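Side-chain contacts in japanin (Rhipicephalus appendiculatus, PDB 4BOE), which binds cholesterol in a lipocalin pocket and, as a secreted tick salivary protein, blocks differentiation of host dendritic cells and dampens their inflammatory responses: residues F51-E54 with P55-Q59; L116-L120 with K121-R125; D124-P127 with E128-R132. All blocks are in the same frame, centred on the assembly; numbering follows the deposited sequence.

Contact 1: residues F51-E54 with P55-Q59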
ATOM      1  N   PHE A  51      -9.326 -16.601  -7.339  1.00 39.15           N
ATOM      2  CA  PHE A  51      -9.403 -18.019  -7.649  1.00 39.08           C
ATOM      3  C   PHE A  51     -10.393 -18.778  -6.748  1.00 41.54           C
ATOM      4  O   PHE A  51     -10.217 -18.820  -5.528  1.00 39.00           O
ATOM      5  CB  PHE A  51      -8.005 -18.648  -7.603  1.00 40.16           C
ATOM      6  CG  PHE A  51      -7.985 -20.041  -8.152  1.00 41.03           C
ATOM      7  CD1 PHE A  51      -7.899 -20.261  -9.516  1.00 45.34           C
ATOM      8  CD2 PHE A  51      -8.068 -21.139  -7.306  1.00 42.12           C
ATOM      9  CE1 PHE A  51      -7.869 -21.555 -10.028  1.00 46.12           C
ATOM     10  CE2 PHE A  51      -8.021 -22.430  -7.813  1.00 45.02           C
ATOM     11  CZ  PHE A  51      -7.915 -22.634  -9.172  1.00 44.12           C
ATOM     12  N   ASP A  52     -11.420 -19.384  -7.379  1.00 37.50           N
ATOM     13  CA  ASP A  52     -12.438 -20.223  -6.743  1.00 35.74           C
ATOM     14  C   ASP A  52     -13.202 -19.511  -5.616  1.00 39.35           C
ATOM     15  O   ASP A  52     -13.545 -20.083  -4.585  1.00 37.12           O
ATOM     16  CB  ASP A  52     -11.783 -21.524  -6.280  1.00 36.44           C
ATOM     17  CG  ASP A  52     -12.696 -22.749  -6.239  1.00 41.87           C
ATOM     18  OD1 ASP A  52     -13.875 -22.625  -6.627  1.00 40.95           O
ATOM     19  OD2 ASP A  52     -12.204 -23.845  -5.882  1.00 38.41           O
ATOM     20  N   THR A  53     -13.475 -18.246  -5.838  1.00 38.53           N
ATOM     21  CA  THR A  53     -14.148 -17.379  -4.877  1.00 38.97           C
ATOM     22  C   THR A  53     -15.214 -16.623  -5.648  1.00 42.92           C
ATOM     23  O   THR A  53     -15.020 -16.323  -6.819  1.00 43.32           O
ATOM     24  CB  THR A  53     -13.096 -16.419  -4.243  1.00 51.17           C
ATOM     25  OG1 THR A  53     -11.982 -17.168  -3.740  1.00 52.19           O
ATOM     26  CG2 THR A  53     -13.638 -15.607  -3.087  1.00 48.50           C
ATOM     27  N   GLU A  54     -16.342 -16.343  -5.010  1.00 40.36           N
ATOM     28  CA  GLU A  54     -17.437 -15.617  -5.647  1.00 40.70           C
ATOM     29  C   GLU A  54     -16.995 -14.176  -5.994  1.00 45.34           C
ATOM     30  O   GLU A  54     -16.273 -13.558  -5.217  1.00 43.78           O
ATOM     31  CB  GLU A  54     -18.701 -15.646  -4.777  1.00 41.80           C
ATOM     32  CG  GLU A  54     -19.298 -17.034  -4.645  1.00 44.69           C
ATOM     33  CD  GLU A  54     -19.883 -17.649  -5.902  1.00 58.64           C
ATOM     34  OE1 GLU A  54     -19.912 -16.988  -6.965  1.00 58.89           O
ATOM     35  OE2 GLU A  54     -20.330 -18.810  -5.817  1.00 52.67           O
ATOM     36  N   PRO A  55     -17.369 -13.681  -7.180  1.00 44.51           N
ATOM     37  CA  PRO A  55     -16.899 -12.385  -7.699  1.00 44.43           C
ATOM     38  C   PRO A  55     -17.200 -11.125  -6.858  1.00 47.70           C
ATOM     39  O   PRO A  55     -16.497 -10.135  -7.030  1.00 48.55           O
ATOM     40  CB  PRO A  55     -17.542 -12.303  -9.090  1.00 46.33           C
ATOM     41  CG  PRO A  55     -18.710 -13.182  -9.038  1.00 50.93           C
ATOM     42  CD  PRO A  55     -18.396 -14.278  -8.064  1.00 46.74           C
ATOM     43  N   TRP A  56     -18.175 -11.170  -5.941  1.00 43.45           N
ATOM     44  CA  TRP A  56     -18.561 -10.038  -5.086  1.00 42.74           C
ATOM     45  C   TRP A  56     -17.858 -10.002  -3.731  1.00 45.23           C
ATOM     46  O   TRP A  56     -18.109  -9.092  -2.941  1.00 45.13           O
ATOM     47  CB  TRP A  56     -20.092 -10.082  -4.811  1.00 41.04           C
ATOM     48  CG  TRP A  56     -20.589 -11.313  -4.105  1.00 41.95           C
ATOM     49  CD1 TRP A  56     -20.714 -11.500  -2.758  1.00 44.73           C
ATOM     50  CD2 TRP A  56     -21.166 -12.470  -4.724  1.00 41.71           C
ATOM     51  NE1 TRP A  56     -21.222 -12.759  -2.502  1.00 43.65           N
ATOM     52  CE2 TRP A  56     -21.497 -13.377  -3.692  1.00 45.06           C
ATOM     53  CE3 TRP A  56     -21.366 -12.858  -6.056  1.00 43.20           C
ATOM     54  CZ2 TRP A  56     -22.102 -14.609  -3.952  1.00 44.87           C
ATOM     55  CZ3 TRP A  56     -21.916 -14.104  -6.310  1.00 45.28           C
ATOM     56  CH2 TRP A  56     -22.299 -14.955  -5.262  1.00 45.59           C
ATOM     57  N   VAL A  57     -17.071 -11.034  -3.417  1.00 40.79           N
ATOM     58  CA  VAL A  57     -16.451 -11.192  -2.109  1.00 38.25           C
ATOM     59  C   VAL A  57     -15.172 -10.382  -1.993  1.00 40.73           C
ATOM     60  O   VAL A  57     -14.263 -10.538  -2.806  1.00 38.90           O
ATOM     61  CB  VAL A  57     -16.215 -12.697  -1.827  1.00 40.50           C
ATOM     62  CG1 VAL A  57     -15.416 -12.918  -0.540  1.00 38.99           C
ATOM     63  CG2 VAL A  57     -17.548 -13.448  -1.797  1.00 40.78           C
ATOM     64  N   THR A  58     -15.053  -9.616  -0.912  1.00 39.52           N
ATOM     65  CA  THR A  58     -13.826  -8.870  -0.617  1.00 39.96           C
ATOM     66  C   THR A  58     -13.119  -9.568   0.564  1.00 39.54           C
ATOM     67  O   THR A  58     -13.760  -9.932   1.541  1.00 39.09           O
ATOM     68  CB  THR A  58     -14.121  -7.368  -0.318  1.00 47.77           C
ATOM     69  OG1 THR A  58     -14.591  -7.220   1.001  1.00 55.61           O
ATOM     70  CG2 THR A  58     -15.139  -6.778  -1.230  1.00 49.04           C
ATOM     71  N   GLN A  59     -11.806  -9.729   0.466  1.00 34.36           N
ATOM     72  CA  GLN A  59     -10.970 -10.276   1.531  1.00 34.15           C
ATOM     73  C   GLN A  59     -10.552  -9.080   2.376  1.00 39.24           C
ATOM     74  O   GLN A  59     -10.293  -8.008   1.811  1.00 38.50           O
ATOM     75  CB  GLN A  59      -9.710 -10.930   0.951  1.00 34.81           C
ATOM     76  CG  GLN A  59      -9.976 -11.962  -0.126  1.00 45.03           C
ATOM     77  CD  GLN A  59     -10.842 -13.116   0.300  1.00 44.52           C
ATOM     78  OE1 GLN A  59     -11.693 -13.609  -0.459  1.00 37.74           O
ATOM     79  NE2 GLN A  59     -10.507 -13.698   1.405  1.00 24.10           N
TER
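Glu-54 and Trp-56 make the close-packed part of this loop: the Glu-54 side chain runs alongside the indole and lies over one of its faces. Its CB stands 3.6 Å from the centroid of the six-membered ring of Trp-56, almost straight above it, a CH-pi contact. The bend in the Glu-54 chain at chi2 (-67°) then keeps the rest of the side chain against the ring, with the carboxylate only 13° from parallel to the indole and OE1 3.6 Å from Trp-56 CH2. The turn beneath is a type I beta turn from Glu-54 to Val-57, with Pro-55 at its second position; it is closed by the bond from Val-57 N to Glu-54 O (3.2 Å, 165°). Tight within itself, this stack nevertheless stands at the solvent-exposed surface. The other half is looser. Thr-53 CG2 only grazes Val-57 CB at 4.1 Å and Gln-59 OE1 at 3.8 Å, while its hydroxyl turns back along the chain to donate to Phe-51 O. The loop thus connects the antiparallel strands 40-49 and 59-66 of a hairpin, where Gln-59 resumes backbone pairing with Tyr-47 and rests its side chain on Tyr-47 and Phe-49.

Contact 2: residues L116-L120 with K121-R125. With CLR (cholesterol), chain C.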
ATOM      1  N   LEU A 116       4.178   1.381  -4.207  1.00 29.32           N
ATOM      2  CA  LEU A 116       3.701   2.723  -4.460  1.00 27.95           C
ATOM      3  C   LEU A 116       2.215   2.733  -4.165  1.00 29.97           C
ATOM      4  O   LEU A 116       1.498   1.879  -4.656  1.00 28.09           O
ATOM      5  CB  LEU A 116       3.969   3.120  -5.923  1.00 27.28           C
ATOM      6  CG  LEU A 116       3.367   4.454  -6.380  1.00 30.58           C
ATOM      7  CD1 LEU A 116       4.000   5.603  -5.680  1.00 30.59           C
ATOM      8  CD2 LEU A 116       3.456   4.586  -7.872  1.00 33.96           C
ATOM      9  N   TRP A 117       1.777   3.691  -3.348  1.00 26.90           N
ATOM     10  CA  TRP A 117       0.406   3.865  -2.904  1.00 26.32           C
ATOM     11  C   TRP A 117      -0.048   5.236  -3.272  1.00 29.40           C
ATOM     12  O   TRP A 117       0.697   6.187  -3.122  1.00 29.72           O
ATOM     13  CB  TRP A 117       0.333   3.705  -1.374  1.00 25.95           C
ATOM     14  CG  TRP A 117       0.869   2.402  -0.898  1.00 26.90           C
ATOM     15  CD1 TRP A 117       2.171   2.105  -0.617  1.00 29.19           C
ATOM     16  CD2 TRP A 117       0.122   1.193  -0.684  1.00 27.10           C
ATOM     17  NE1 TRP A 117       2.294   0.771  -0.324  1.00 28.69           N
ATOM     18  CE2 TRP A 117       1.048   0.195  -0.313  1.00 30.41           C
ATOM     19  CE3 TRP A 117      -1.245   0.860  -0.742  1.00 28.66           C
ATOM     20  CZ2 TRP A 117       0.656  -1.106  -0.001  1.00 30.79           C
ATOM     21  CZ3 TRP A 117      -1.628  -0.467  -0.520  1.00 29.52           C
ATOM     22  CH2 TRP A 117      -0.681  -1.431  -0.150  1.00 30.36           C
ATOM     23  N   VAL A 118      -1.258   5.343  -3.781  1.00 28.17           N
ATOM     24  CA  VAL A 118      -1.849   6.605  -4.156  1.00 27.34           C
ATOM     25  C   VAL A 118      -3.248   6.714  -3.567  1.00 31.71           C
ATOM     26  O   VAL A 118      -3.906   5.705  -3.344  1.00 30.00           O
ATOM     27  CB  VAL A 118      -1.880   6.818  -5.698  1.00 29.90           C
ATOM     28  CG1 VAL A 118      -0.476   6.866  -6.294  1.00 30.30           C
ATOM     29  CG2 VAL A 118      -2.753   5.793  -6.419  1.00 30.34           C
ATOM     30  N   THR A 119      -3.749   7.936  -3.432  1.00 26.81           N
ATOM     31  CA  THR A 119      -5.159   8.117  -3.065  1.00 26.96           C
ATOM     32  C   THR A 119      -6.024   8.151  -4.332  1.00 32.02           C
ATOM     33  O   THR A 119      -5.509   8.053  -5.458  1.00 29.31           O
ATOM     34  CB  THR A 119      -5.349   9.408  -2.268  1.00 31.06           C
ATOM     35  OG1 THR A 119      -5.029  10.456  -3.140  1.00 35.94           O
ATOM     36  CG2 THR A 119      -4.499   9.465  -1.013  1.00 27.84           C
ATOM     37  N   LEU A 120      -7.343   8.299  -4.150  1.00 33.84           N
ATOM     38  CA  LEU A 120      -8.303   8.365  -5.273  1.00 35.46           C
ATOM     39  C   LEU A 120      -7.965   9.408  -6.317  1.00 37.70           C
ATOM     40  O   LEU A 120      -8.303   9.223  -7.479  1.00 38.29           O
ATOM     41  CB  LEU A 120      -9.733   8.634  -4.781  1.00 36.47           C
ATOM     42  CG  LEU A 120     -10.840   8.226  -5.767  1.00 43.17           C
ATOM     43  CD1 LEU A 120     -10.941   6.693  -5.883  1.00 42.46           C
ATOM     44  CD2 LEU A 120     -12.165   8.832  -5.359  1.00 46.65           C
ATOM     45  N   LYS A 121      -7.309  10.493  -5.917  1.00 32.89           N
ATOM     46  CA  LYS A 121      -6.914  11.567  -6.808  1.00 33.03           C
ATOM     47  C   LYS A 121      -6.092  11.076  -8.014  1.00 38.20           C
ATOM     48  O   LYS A 121      -6.209  11.653  -9.095  1.00 37.27           O
ATOM     49  CB  LYS A 121      -6.123  12.599  -6.001  1.00 35.37           C
ATOM     50  CG  LYS A 121      -5.681  13.815  -6.762  1.00 42.11           C
ATOM     51  CD  LYS A 121      -4.904  14.708  -5.852  1.00 44.54           C
ATOM     52  CE  LYS A 121      -4.507  15.984  -6.549  1.00 51.95           C
ATOM     53  NZ  LYS A 121      -3.967  16.985  -5.607  1.00 61.73           N
ATOM     54  N   TYR A 122      -5.242  10.045  -7.832  1.00 34.84           N
ATOM     55  CA  TYR A 122      -4.380   9.576  -8.900  1.00 34.37           C
ATOM     56  C   TYR A 122      -4.648   8.171  -9.409  1.00 39.83           C
ATOM     57  O   TYR A 122      -3.820   7.682 -10.166  1.00 39.83           O
ATOM     58  CB  TYR A 122      -2.924   9.662  -8.411  1.00 35.77           C
ATOM     59  CG  TYR A 122      -2.471  11.017  -7.915  1.00 39.22           C
ATOM     60  CD1 TYR A 122      -2.725  12.174  -8.655  1.00 42.13           C
ATOM     61  CD2 TYR A 122      -1.580  11.123  -6.852  1.00 40.66           C
ATOM     62  CE1 TYR A 122      -2.231  13.417  -8.256  1.00 42.45           C
ATOM     63  CE2 TYR A 122      -1.034  12.352  -6.478  1.00 41.91           C
ATOM     64  CZ  TYR A 122      -1.386  13.501  -7.164  1.00 51.82           C
ATOM     65  OH  TYR A 122      -0.890  14.730  -6.777  1.00 59.48           O
ATOM     66  N   VAL A 123      -5.750   7.500  -9.030  1.00 39.41           N
ATOM     67  CA  VAL A 123      -5.947   6.092  -9.435  1.00 41.61           C
ATOM     68  C   VAL A 123      -6.021   5.879 -10.962  1.00 52.24           C
ATOM     69  O   VAL A 123      -5.527   4.862 -11.463  1.00 53.14           O
ATOM     70  CB  VAL A 123      -7.131   5.367  -8.731  1.00 43.96           C
ATOM     71  CG1 VAL A 123      -6.858   5.181  -7.249  1.00 42.93           C
ATOM     72  CG2 VAL A 123      -8.474   6.039  -8.975  1.00 43.38           C
ATOM     73  N   ASP A 124      -6.620   6.800 -11.691  1.00 51.47           N
ATOM     74  CA  ASP A 124      -6.725   6.639 -13.156  1.00 53.90           C
ATOM     75  C   ASP A 124      -5.563   7.323 -13.909  1.00 58.32           C
ATOM     76  O   ASP A 124      -5.520   7.246 -15.130  1.00 59.73           O
ATOM     77  CB  ASP A 124      -8.082   7.185 -13.659  1.00 57.34           C
ATOM     78  CG  ASP A 124      -8.356   8.645 -13.298  1.00 81.38           C
ATOM     79  OD1 ASP A 124      -7.708   9.158 -12.349  1.00 83.16           O
ATOM     80  OD2 ASP A 124      -9.211   9.278 -13.969  1.00 92.87           O
ATOM     81  N   ARG A 125      -4.693   8.068 -13.209  1.00 52.44           N
ATOM     82  CA  ARG A 125      -3.598   8.780 -13.849  1.00 51.99           C
ATOM     83  C   ARG A 125      -2.536   9.161 -12.851  1.00 49.29           C
ATOM     84  O   ARG A 125      -2.649  10.167 -12.152  1.00 46.28           O
ATOM     85  CB  ARG A 125      -4.064  10.029 -14.650  1.00 57.00           C
ATOM     86  CG  ARG A 125      -5.383  10.698 -14.231  1.00 77.47           C
ATOM     87  CD  ARG A 125      -5.440  11.303 -12.831  1.00 83.22           C
ATOM     88  NE  ARG A 125      -6.749  11.943 -12.621  1.00 98.74           N
ATOM     89  CZ  ARG A 125      -7.007  12.977 -11.814  1.00121.72           C
ATOM     90  NH1 ARG A 125      -6.035  13.531 -11.088  1.00110.54           N
ATOM     91  NH2 ARG A 125      -8.241  13.461 -11.718  1.00111.80           N
TER
HETATM   92  C1  CLR C 575      -0.294  -7.501  -2.443  1.00 37.63           C
HETATM   93  C2  CLR C 575      -0.328  -8.393  -3.682  1.00 35.84           C
HETATM   94  C3  CLR C 575       0.519  -7.821  -4.799  1.00 33.56           C
HETATM   95  C4  CLR C 575       1.943  -7.610  -4.327  1.00 35.22           C
HETATM   96  C5  CLR C 575       2.027  -6.816  -3.041  1.00 33.45           C
HETATM   97  C6  CLR C 575       2.855  -5.783  -2.946  1.00 31.26           C
HETATM   98  C7  CLR C 575       3.024  -4.922  -1.735  1.00 31.73           C
HETATM   99  C8  CLR C 575       2.451  -5.565  -0.478  1.00 33.21           C
HETATM  100  C9  CLR C 575       1.062  -6.168  -0.792  1.00 32.55           C
HETATM  101  C10 CLR C 575       1.124  -7.274  -1.893  1.00 35.80           C
HETATM  102  C11 CLR C 575       0.333  -6.625   0.485  1.00 32.72           C
HETATM  103  C12 CLR C 575       0.297  -5.564   1.584  1.00 30.28           C
HETATM  104  C13 CLR C 575       1.696  -5.035   1.948  1.00 32.40           C
HETATM  105  C14 CLR C 575       2.327  -4.527   0.635  1.00 31.50           C
HETATM  106  C15 CLR C 575       3.576  -3.772   1.106  1.00 32.45           C
HETATM  107  C16 CLR C 575       3.089  -3.066   2.371  1.00 30.63           C
HETATM  108  C17 CLR C 575       1.739  -3.718   2.760  1.00 32.23           C
HETATM  109  C18 CLR C 575       2.530  -6.140   2.628  1.00 35.00           C
HETATM  110  C19 CLR C 575       1.674  -8.612  -1.350  1.00 36.02           C
HETATM  111  C20 CLR C 575       1.516  -3.755   4.283  1.00 32.42           C
HETATM  112  C21 CLR C 575       0.169  -4.378   4.678  1.00 34.01           C
HETATM  113  C22 CLR C 575       1.666  -2.351   4.897  1.00 31.31           C
HETATM  114  C23 CLR C 575       0.913  -1.198   4.189  1.00 29.89           C
HETATM  115  C24 CLR C 575       1.113   0.115   4.884  1.00 29.65           C
HETATM  116  C25 CLR C 575       0.649   1.404   4.241  1.00 35.30           C
HETATM  117  C26 CLR C 575       0.030   1.421   2.866  1.00 34.58           C
HETATM  118  C27 CLR C 575       0.062   2.439   5.168  1.00 33.74           C
HETATM  119  O1  CLR C 575       0.542  -8.759  -5.885  1.00 34.98           O
HETATM  120  O   HOH W   1      -8.715   9.730  -9.995  1.00 60.79           O
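Past strand 114-118 the backbone coils through two successive bonds, Tyr-122 N to Thr-119 O (3.1 Å) and a weak one from Val-123 N to Leu-120 O, before a type I turn from Tyr-122 to Arg-125. This coiling carries Tyr-122 and Val-123 back over the strand end. Val-118 CB meets Tyr-122 CB at 4.1 Å, and Val-118 CG1 lies at the edge of the phenol ring; the CG2 methyl of Val-118 reaches Val-123 CG1. On the outer side Leu-120 CD1 touches Val-123 CG2 at 4.0 Å. Thr-119 OG1 lies alongside Lys-121 CB and is hydrogen-bonded to Asp-100. Trp-117 points the other way, into the cholesterol pocket. Sterol methyl C26 sits over the centre of the indole face, 3.6 Å from Trp-117 CE2, while C14 approaches the ring edge. A serine in place of Trp-117 would probably leave this methyl without its aromatic floor and open a gap beside the sterol. A water bridges Leu-120 O and Asp-124 OD1. The chemistry therefore divides: the indole meets the sterol by apolar packing, the ligand's hydrogen bond going to Glu-23 N, whereas backbone bonds and apolar contacts together shape the turn.

Contact 3: residues D124-P127 with E128-R132. With NAG (2-acetamido-2-deoxy-beta-D-glucopyranose), chain B.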
ATOM      1  N   ASP A 124      -6.620   6.800 -11.691  1.00 51.47           N
ATOM      2  CA  ASP A 124      -6.725   6.639 -13.156  1.00 53.90           C
ATOM      3  C   ASP A 124      -5.563   7.323 -13.909  1.00 58.32           C
ATOM      4  O   ASP A 124      -5.520   7.246 -15.130  1.00 59.73           O
ATOM      5  CB  ASP A 124      -8.082   7.185 -13.659  1.00 57.34           C
ATOM      6  CG  ASP A 124      -8.356   8.645 -13.298  1.00 81.38           C
ATOM      7  OD1 ASP A 124      -7.708   9.158 -12.349  1.00 83.16           O
ATOM      8  OD2 ASP A 124      -9.211   9.278 -13.969  1.00 92.87           O
ATOM      9  N   ARG A 125      -4.693   8.068 -13.209  1.00 52.44           N
ATOM     10  CA  ARG A 125      -3.598   8.780 -13.849  1.00 51.99           C
ATOM     11  C   ARG A 125      -2.536   9.161 -12.851  1.00 49.29           C
ATOM     12  O   ARG A 125      -2.649  10.167 -12.152  1.00 46.28           O
ATOM     13  CB  ARG A 125      -4.064  10.029 -14.650  1.00 57.00           C
ATOM     14  CG  ARG A 125      -5.383  10.698 -14.231  1.00 77.47           C
ATOM     15  CD  ARG A 125      -5.440  11.303 -12.831  1.00 83.22           C
ATOM     16  NE  ARG A 125      -6.749  11.943 -12.621  1.00 98.74           N
ATOM     17  CZ  ARG A 125      -7.007  12.977 -11.814  1.00121.72           C
ATOM     18  NH1 ARG A 125      -6.035  13.531 -11.088  1.00110.54           N
ATOM     19  NH2 ARG A 125      -8.241  13.461 -11.718  1.00111.80           N
ATOM     20  N   ILE A 126      -1.474   8.373 -12.833  1.00 45.27           N
ATOM     21  CA  ILE A 126      -0.334   8.608 -11.954  1.00 43.97           C
ATOM     22  C   ILE A 126       0.407   9.821 -12.514  1.00 44.05           C
ATOM     23  O   ILE A 126       0.732   9.803 -13.686  1.00 42.32           O
ATOM     24  CB  ILE A 126       0.601   7.350 -11.916  1.00 46.57           C
ATOM     25  CG1 ILE A 126      -0.167   6.044 -11.473  1.00 46.97           C
ATOM     26  CG2 ILE A 126       1.815   7.596 -11.011  1.00 45.59           C
ATOM     27  CD1 ILE A 126      -0.658   6.018 -10.067  1.00 48.28           C
ATOM     28  N   PRO A 127       0.707  10.844 -11.708  1.00 41.23           N
ATOM     29  CA  PRO A 127       1.506  11.979 -12.224  1.00 41.30           C
ATOM     30  C   PRO A 127       2.888  11.484 -12.753  1.00 45.30           C
ATOM     31  O   PRO A 127       3.432  10.521 -12.208  1.00 44.15           O
ATOM     32  CB  PRO A 127       1.668  12.879 -10.999  1.00 42.47           C
ATOM     33  CG  PRO A 127       0.538  12.529 -10.117  1.00 46.06           C
ATOM     34  CD  PRO A 127       0.281  11.077 -10.315  1.00 41.86           C
ATOM     35  N   GLU A 128       3.428  12.121 -13.815  1.00 42.31           N
ATOM     36  CA  GLU A 128       4.711  11.734 -14.436  1.00 42.08           C
ATOM     37  C   GLU A 128       5.882  11.731 -13.457  1.00 40.07           C
ATOM     38  O   GLU A 128       6.751  10.865 -13.542  1.00 39.00           O
ATOM     39  CB  GLU A 128       5.083  12.657 -15.623  1.00 44.69           C
ATOM     40  CG  GLU A 128       4.425  12.275 -16.939  1.00 64.58           C
ATOM     41  CD  GLU A 128       4.797  13.149 -18.127  1.00 99.74           C
ATOM     42  OE1 GLU A 128       5.637  14.067 -17.960  1.00 95.29           O
ATOM     43  OE2 GLU A 128       4.247  12.911 -19.229  1.00 96.17           O
ATOM     44  N   THR A 129       5.907  12.696 -12.550  1.00 35.49           N
ATOM     45  CA  THR A 129       6.986  12.811 -11.571  1.00 36.08           C
ATOM     46  C   THR A 129       7.042  11.621 -10.592  1.00 38.58           C
ATOM     47  O   THR A 129       8.123  11.183 -10.243  1.00 37.40           O
ATOM     48  CB  THR A 129       6.819  14.099 -10.780  1.00 50.37           C
ATOM     49  OG1 THR A 129       5.482  14.112 -10.250  1.00 54.73           O
ATOM     50  CG2 THR A 129       7.073  15.339 -11.624  1.00 51.95           C
ATOM     51  N   ILE A 130       5.877  11.141 -10.125  1.00 36.17           N
ATOM     52  CA  ILE A 130       5.780  10.011  -9.187  1.00 35.75           C
ATOM     53  C   ILE A 130       6.129   8.765  -9.930  1.00 32.84           C
ATOM     54  O   ILE A 130       6.821   7.913  -9.402  1.00 30.23           O
ATOM     55  CB  ILE A 130       4.351   9.913  -8.574  1.00 40.23           C
ATOM     56  CG1 ILE A 130       4.127  11.106  -7.682  1.00 41.80           C
ATOM     57  CG2 ILE A 130       4.143   8.608  -7.764  1.00 42.11           C
ATOM     58  CD1 ILE A 130       2.701  11.386  -7.414  1.00 53.55           C
ATOM     59  N   ASN A 131       5.622   8.650 -11.144  1.00 29.94           N
ATOM     60  CA  ASN A 131       5.881   7.497 -12.008  1.00 31.03           C
ATOM     61  C   ASN A 131       7.380   7.374 -12.297  1.00 33.01           C
ATOM     62  O   ASN A 131       7.946   6.290 -12.201  1.00 32.18           O
ATOM     63  CB  ASN A 131       5.079   7.643 -13.330  1.00 31.03           C
ATOM     64  CG  ASN A 131       5.203   6.433 -14.177  1.00 39.18           C
ATOM     65  OD1 ASN A 131       4.931   5.325 -13.704  1.00 37.74           O
ATOM     66  ND2 ASN A 131       5.674   6.589 -15.406  1.00 40.93           N
ATOM     67  N   ARG A 132       8.022   8.503 -12.615  1.00 30.68           N
ATOM     68  CA  ARG A 132       9.458   8.553 -12.845  1.00 30.68           C
ATOM     69  C   ARG A 132      10.235   8.123 -11.584  1.00 34.27           C
ATOM     70  O   ARG A 132      11.099   7.254 -11.671  1.00 34.86           O
ATOM     71  CB  ARG A 132       9.876   9.961 -13.348  1.00 31.90           C
ATOM     72  CG  ARG A 132      11.375  10.096 -13.548  1.00 32.74           C
ATOM     73  CD  ARG A 132      11.721  11.418 -14.179  1.00 34.57           C
ATOM     74  NE  ARG A 132      13.158  11.555 -14.367  1.00 41.13           N
ATOM     75  CZ  ARG A 132      13.884  10.927 -15.296  1.00 50.37           C
ATOM     76  NH1 ARG A 132      13.308  10.097 -16.160  1.00 38.96           N
ATOM     77  NH2 ARG A 132      15.190  11.126 -15.367  1.00 39.79           N
TER
HETATM   78  C1  NAG B   1       5.827   5.492 -16.316  1.00 42.72           C
HETATM   79  C2  NAG B   1       5.061   5.723 -17.618  1.00 48.48           C
HETATM   80  C3  NAG B   1       5.281   4.503 -18.513  1.00 50.45           C
HETATM   81  C4  NAG B   1       6.774   4.278 -18.730  1.00 51.83           C
HETATM   82  C5  NAG B   1       7.464   4.121 -17.378  1.00 46.48           C
HETATM   83  C6  NAG B   1       8.960   3.960 -17.469  1.00 46.99           C
HETATM   84  C7  NAG B   1       3.073   7.132 -17.166  1.00 63.01           C
HETATM   85  C8  NAG B   1       1.676   7.118 -16.624  1.00 67.52           C
HETATM   86  N2  NAG B   1       3.643   5.920 -17.356  1.00 54.34           N
HETATM   87  O3  NAG B   1       4.615   4.725 -19.748  1.00 55.39           O
HETATM   88  O4  NAG B   1       6.999   3.109 -19.515  1.00 57.12           O
HETATM   89  O5  NAG B   1       7.213   5.279 -16.566  1.00 41.90           O
HETATM   90  O6  NAG B   1       9.532   4.873 -18.401  1.00 49.70           O
HETATM   91  O7  NAG B   1       3.677   8.185 -17.373  1.00 65.75           O
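Pro-127 and Ile-130 run alongside each other in the same direction at the start of the helix that follows the lipocalin barrel. Pro-127 takes the N-cap position of helix 128-137, and the flank of its ring meets the end of the Ile-130 side chain, CG to CD1 at 3.6 Å. The Ile-130 chain is extended at chi2 (160°), which carries CD1 out to the ring. Ile-126 is turned differently: its side chain crosses that of Asn-131 at about a right angle, and its CG2 touches both the Ile-130 CG2 methyl at 4.1 Å and Asn-131 CB at 4.0 Å. Both isoleucines also face the barrel, Ile-126 on Val-118 and Ile-130 on Leu-116. The first helical turn is closed by Pro-127 O, which accepts from Asn-131 N at 3.1 Å nearly along the C=O axis, and more weakly from Ile-130 N. With CG anti to the backbone N (chi1 -174°), the Asn-131 amide leads away from the turn to the N-linked glycan. Its ND2 is bonded covalently to C1 of the first N-acetylglucosamine, at 1.4 Å.

Along the chain the three contacts come in numerical order. Contact 1, in the hairpin loop between strands 40-49 and 59-66, stands apart: its centre is about 24 Å from that of contact 2 and about 30 Å from that of contact 3. Contacts 2 and 3 have centres about 9 Å apart, share Asp-124 and Arg-125, and together lead from strand 114-118 into helix 128-137. They touch directly, with Tyr-122 CE1 3.5 Å from Pro-127 CG and Leu-116 CD1 against Ile-130 CG2. The helix thus packs on the outside of the antiparallel barrel while Trp-117, on strand 114-118, faces the cholesterol within, leaving the glycan-bearing asparagine outside the pocket.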